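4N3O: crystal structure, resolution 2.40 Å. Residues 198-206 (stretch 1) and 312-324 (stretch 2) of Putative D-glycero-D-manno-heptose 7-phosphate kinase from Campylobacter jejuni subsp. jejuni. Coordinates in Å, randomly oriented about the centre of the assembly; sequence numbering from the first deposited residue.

Stretch 1, residues 198-206: LEARTVLYF
Stretch 2 312-324: KKYNLIKALRKEQ

Stretch 1 starts with the last turn of a helix, Leu-198 to Ala-200. Arg-201 (phi/psi -93/4) leads from it into the strand 202-206, whose residues have phi from -131 to -89 and psi from 122 to 149. In stretch 2 the helix begins at Lys-313, with Lys-312 at the N-cap position. A type I turn runs from Leu-320 to Glu-323. Strand and helix run nearly parallel, 10° apart in direction, with axes 9.6 Å apart at closest approach. The register sets CA of Val-203 7.5 Å from CA of Ile-317, and CA of Tyr-205 7.8 Å from CA of Leu-320. The contact buries 434 Å², both sides summed.

The polar part is made by Lys-313. Its side chain is fully extended, with all four chi angles t, and reaches the backbone where the first helix gives way to the strand. NZ of Lys-313 donates to O of Thr-202 at 2.9 Å and, in a weak bond, to O of Glu-199 at 2.8 Å. O of Glu-199 also accepts from N of Thr-202 at 3.2 Å. Thr-202 (chi1 p) also bonds back within its own stretch: OG1 of Thr-202 donates to O of Leu-198 at 2.9 Å.

The apolar part follows the alternation of the strand. Val-203 and Tyr-205 point toward the helix; Thr-202 and Leu-204 point away. Val-203 has chi1 t, and both methyls pack on the helix. CG2 of Val-203 lies 3.8 Å from CG of Lys-313, 4.1 Å from CD2 of Leu-316 and 4.1 Å from CG1 of Ile-317. CG1 of Val-203 lies 4.0 Å from CD1 of Leu-320. Leu-316 (t, p) points toward the strand. Ile-317 (m, t) leaves its backbone sideways, but its end comes nearer.

The aromatic part is centred on Tyr-205 (chi1 176°, chi2 73°). Leu-320 (m, t) places CD2 4.2 Å from the centroid of the Tyr-205 ring, only 1° off the normal. This is a CH-pi contact squarely over one face. CB of Leu-320 also packs 4.0 Å from CD1 of Tyr-205.

The tyrosine hydroxyl reaches the turn. OH of Tyr-205 is 3.3 Å from CB of Glu-323 and 4.0 Å from N of Gln-324. Neither is a hydrogen bond; the hydroxyl is hydrogen-bonded to a residue just outside the stretches. Glu-323 (m, m) points toward the strand at CB, but its end leads away.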

# COMPACT_ATOMS: atom_id res chain seq x y z
N LEU A 198 11.01 7.23 4.54
CA LEU A 198 10.32 6.97 5.82
C LEU A 198 9.74 5.55 5.85
O LEU A 198 9.88 4.86 6.87
CB LEU A 198 9.22 7.98 6.07
CG LEU A 198 9.63 9.24 6.80
CD1 LEU A 198 8.46 10.21 6.78
CD2 LEU A 198 10.04 8.90 8.24
N GLU A 199 9.10 5.13 4.75
CA GLU A 199 8.56 3.75 4.65
C GLU A 199 9.67 2.72 4.80
O GLU A 199 9.48 1.69 5.44
CB GLU A 199 7.86 3.53 3.31
CG GLU A 199 6.61 4.37 3.15
CD GLU A 199 6.18 4.62 1.69
OE1 GLU A 199 6.68 3.96 0.75
OE2 GLU A 199 5.30 5.49 1.49
N ALA A 200 10.83 2.98 4.19
CA ALA A 200 11.96 2.03 4.27
C ALA A 200 12.47 1.87 5.70
O ALA A 200 12.97 0.81 6.06
CB ALA A 200 13.09 2.47 3.35
N ARG A 201 12.31 2.93 6.50
CA ARG A 201 12.76 2.97 7.89
C ARG A 201 11.69 2.56 8.88
O ARG A 201 11.92 2.65 10.07
CB ARG A 201 13.04 4.41 8.31
CG ARG A 201 13.95 5.25 7.46
CD ARG A 201 15.37 5.21 7.89
NE ARG A 201 16.09 6.33 7.31
CZ ARG A 201 17.38 6.55 7.50
NH1 ARG A 201 17.97 7.59 6.92
NH2 ARG A 201 18.10 5.71 8.25
N THR A 202 10.52 2.14 8.46
CA THR A 202 9.51 1.90 9.46
C THR A 202 8.76 0.58 9.37
O THR A 202 8.57 0.01 8.31
CB THR A 202 8.48 3.08 9.49
OG1 THR A 202 7.86 3.26 8.22
CG2 THR A 202 9.14 4.39 9.86
N VAL A 203 8.36 0.09 10.54
CA VAL A 203 7.60 -1.13 10.69
C VAL A 203 6.40 -0.86 11.59
O VAL A 203 6.53 -0.27 12.65
CB VAL A 203 8.44 -2.23 11.34
CG1 VAL A 203 7.56 -3.45 11.65
CG2 VAL A 203 9.61 -2.61 10.46
N LEU A 204 5.23 -1.29 11.15
CA LEU A 204 3.99 -1.11 11.89
C LEU A 204 3.55 -2.49 12.37
O LEU A 204 3.37 -3.40 11.56
CB LEU A 204 2.93 -0.53 10.95
CG LEU A 204 1.54 -0.31 11.56
CD1 LEU A 204 1.63 0.61 12.76
CD2 LEU A 204 0.57 0.26 10.53
N TYR A 205 3.39 -2.66 13.68
CA TYR A 205 3.03 -3.95 14.26
C TYR A 205 1.83 -3.88 15.18
O TYR A 205 1.82 -3.12 16.13
CB TYR A 205 4.23 -4.45 15.07
CG TYR A 205 4.02 -5.74 15.84
CD1 TYR A 205 3.94 -6.96 15.18
CD2 TYR A 205 3.95 -5.74 17.24
CE1 TYR A 205 3.77 -8.14 15.88
CE2 TYR A 205 3.78 -6.91 17.95
CZ TYR A 205 3.69 -8.11 17.26
OH TYR A 205 3.51 -9.29 17.94
N PHE A 206 0.80 -4.67 14.87
CA PHE A 206 -0.37 -4.78 15.72
C PHE A 206 -0.07 -5.90 16.69
O PHE A 206 0.26 -7.01 16.28
CB PHE A 206 -1.64 -5.06 14.92
CG PHE A 206 -2.18 -3.84 14.23
CD1 PHE A 206 -3.07 -3.00 14.88
CD2 PHE A 206 -1.79 -3.52 12.93
CE1 PHE A 206 -3.58 -1.87 14.25
CE2 PHE A 206 -2.30 -2.41 12.30
CZ PHE A 206 -3.19 -1.58 12.96
N LYS A 312 18.14 -3.80 8.12
CA LYS A 312 17.83 -4.69 9.24
C LYS A 312 16.34 -4.96 9.33
O LYS A 312 15.90 -5.79 10.13
CB LYS A 312 18.21 -4.01 10.55
CG LYS A 312 19.67 -3.61 10.72
CD LYS A 312 20.48 -4.65 11.45
CE LYS A 312 21.76 -3.99 11.98
NZ LYS A 312 22.55 -4.90 12.86
N LYS A 313 15.56 -4.26 8.52
CA LYS A 313 14.12 -4.35 8.59
C LYS A 313 13.57 -5.75 8.35
O LYS A 313 12.60 -6.15 8.99
CB LYS A 313 13.48 -3.35 7.63
CG LYS A 313 11.98 -3.41 7.54
CD LYS A 313 11.45 -2.18 6.81
CE LYS A 313 9.96 -2.29 6.55
NZ LYS A 313 9.47 -1.11 5.80
N TYR A 314 14.18 -6.50 7.43
CA TYR A 314 13.65 -7.82 7.15
C TYR A 314 13.75 -8.72 8.38
O TYR A 314 12.79 -9.41 8.72
CB TYR A 314 14.31 -8.48 5.95
CG TYR A 314 13.79 -9.87 5.74
CD1 TYR A 314 12.58 -10.08 5.08
CD2 TYR A 314 14.47 -10.96 6.22
CE1 TYR A 314 12.08 -11.37 4.90
CE2 TYR A 314 13.98 -12.24 6.05
CZ TYR A 314 12.79 -12.44 5.38
OH TYR A 314 12.32 -13.73 5.21
N ASN A 315 14.93 -8.72 9.02
CA ASN A 315 15.12 -9.53 10.21
C ASN A 315 14.21 -9.06 11.37
O ASN A 315 13.76 -9.87 12.15
CB ASN A 315 16.61 -9.63 10.61
CG ASN A 315 17.41 -10.57 9.68
OD1 ASN A 315 16.95 -11.66 9.31
ND2 ASN A 315 18.63 -10.15 9.31
N LEU A 316 13.94 -7.78 11.47
CA LEU A 316 13.01 -7.29 12.49
C LEU A 316 11.61 -7.84 12.22
O LEU A 316 10.96 -8.39 13.10
CB LEU A 316 12.99 -5.77 12.51
CG LEU A 316 11.94 -5.07 13.38
CD1 LEU A 316 11.90 -5.63 14.79
CD2 LEU A 316 12.25 -3.58 13.38
N ILE A 317 11.17 -7.72 10.97
CA ILE A 317 9.87 -8.24 10.57
C ILE A 317 9.80 -9.74 10.87
O ILE A 317 8.80 -10.24 11.40
CB ILE A 317 9.62 -7.94 9.09
CG1 ILE A 317 9.40 -6.44 8.91
CG2 ILE A 317 8.39 -8.67 8.59
CD1 ILE A 317 9.17 -6.01 7.48
N LYS A 318 10.87 -10.45 10.57
CA LYS A 318 10.93 -11.89 10.79
C LYS A 318 10.77 -12.24 12.28
O LYS A 318 10.05 -13.19 12.64
CB LYS A 318 12.24 -12.44 10.22
CG LYS A 318 12.36 -13.95 10.21
CD LYS A 318 13.67 -14.43 9.59
CE LYS A 318 14.87 -14.11 10.48
NZ LYS A 318 16.14 -14.59 9.89
N ALA A 319 11.42 -11.50 13.16
CA ALA A 319 11.28 -11.79 14.59
C ALA A 319 9.84 -11.48 15.02
O ALA A 319 9.19 -12.30 15.67
CB ALA A 319 12.30 -11.01 15.42
N LEU A 320 9.31 -10.33 14.61
CA LEU A 320 7.94 -9.98 14.97
C LEU A 320 6.87 -10.98 14.47
O LEU A 320 5.92 -11.27 15.21
CB LEU A 320 7.59 -8.55 14.53
CG LEU A 320 8.32 -7.40 15.25
CD1 LEU A 320 7.91 -6.09 14.63
CD2 LEU A 320 8.03 -7.35 16.74
N ARG A 321 7.03 -11.52 13.26
CA ARG A 321 6.03 -12.48 12.75
C ARG A 321 5.89 -13.75 13.62
O ARG A 321 4.93 -14.51 13.45
CB ARG A 321 6.32 -12.92 11.31
CG ARG A 321 6.30 -11.84 10.23
CD ARG A 321 6.14 -12.49 8.85
NE ARG A 321 6.59 -11.66 7.72
CZ ARG A 321 5.93 -10.62 7.21
NH1 ARG A 321 4.78 -10.20 7.74
NH2 ARG A 321 6.45 -9.95 6.19
N LYS A 322 6.85 -14.00 14.52
CA LYS A 322 6.81 -15.18 15.39
C LYS A 322 6.05 -14.91 16.66
O LYS A 322 5.84 -15.81 17.48
CB LYS A 322 8.22 -15.64 15.75
CG LYS A 322 9.02 -16.08 14.55
CD LYS A 322 10.45 -16.40 14.88
CE LYS A 322 11.21 -16.74 13.60
NZ LYS A 322 12.68 -16.69 13.78
N GLU A 323 5.63 -13.67 16.83
CA GLU A 323 4.89 -13.28 18.01
C GLU A 323 3.40 -13.32 17.71
O GLU A 323 2.99 -13.55 16.57
CB GLU A 323 5.36 -11.91 18.48
CG GLU A 323 6.85 -11.88 18.83
CD GLU A 323 7.20 -12.77 20.03
OE1 GLU A 323 8.39 -13.12 20.20
OE2 GLU A 323 6.28 -13.13 20.80
N GLN A 324 2.59 -13.11 18.74
CA GLN A 324 1.14 -13.21 18.60
C GLN A 324 0.50 -12.13 17.72
O GLN A 324 -0.63 -12.28 17.27
CB GLN A 324 0.46 -13.21 19.98
CG GLN A 324 0.51 -11.88 20.73
CD GLN A 324 -0.24 -11.92 22.06
OE1 GLN A 324 -1.19 -12.69 22.23
NE2 GLN A 324 0.18 -11.08 23.00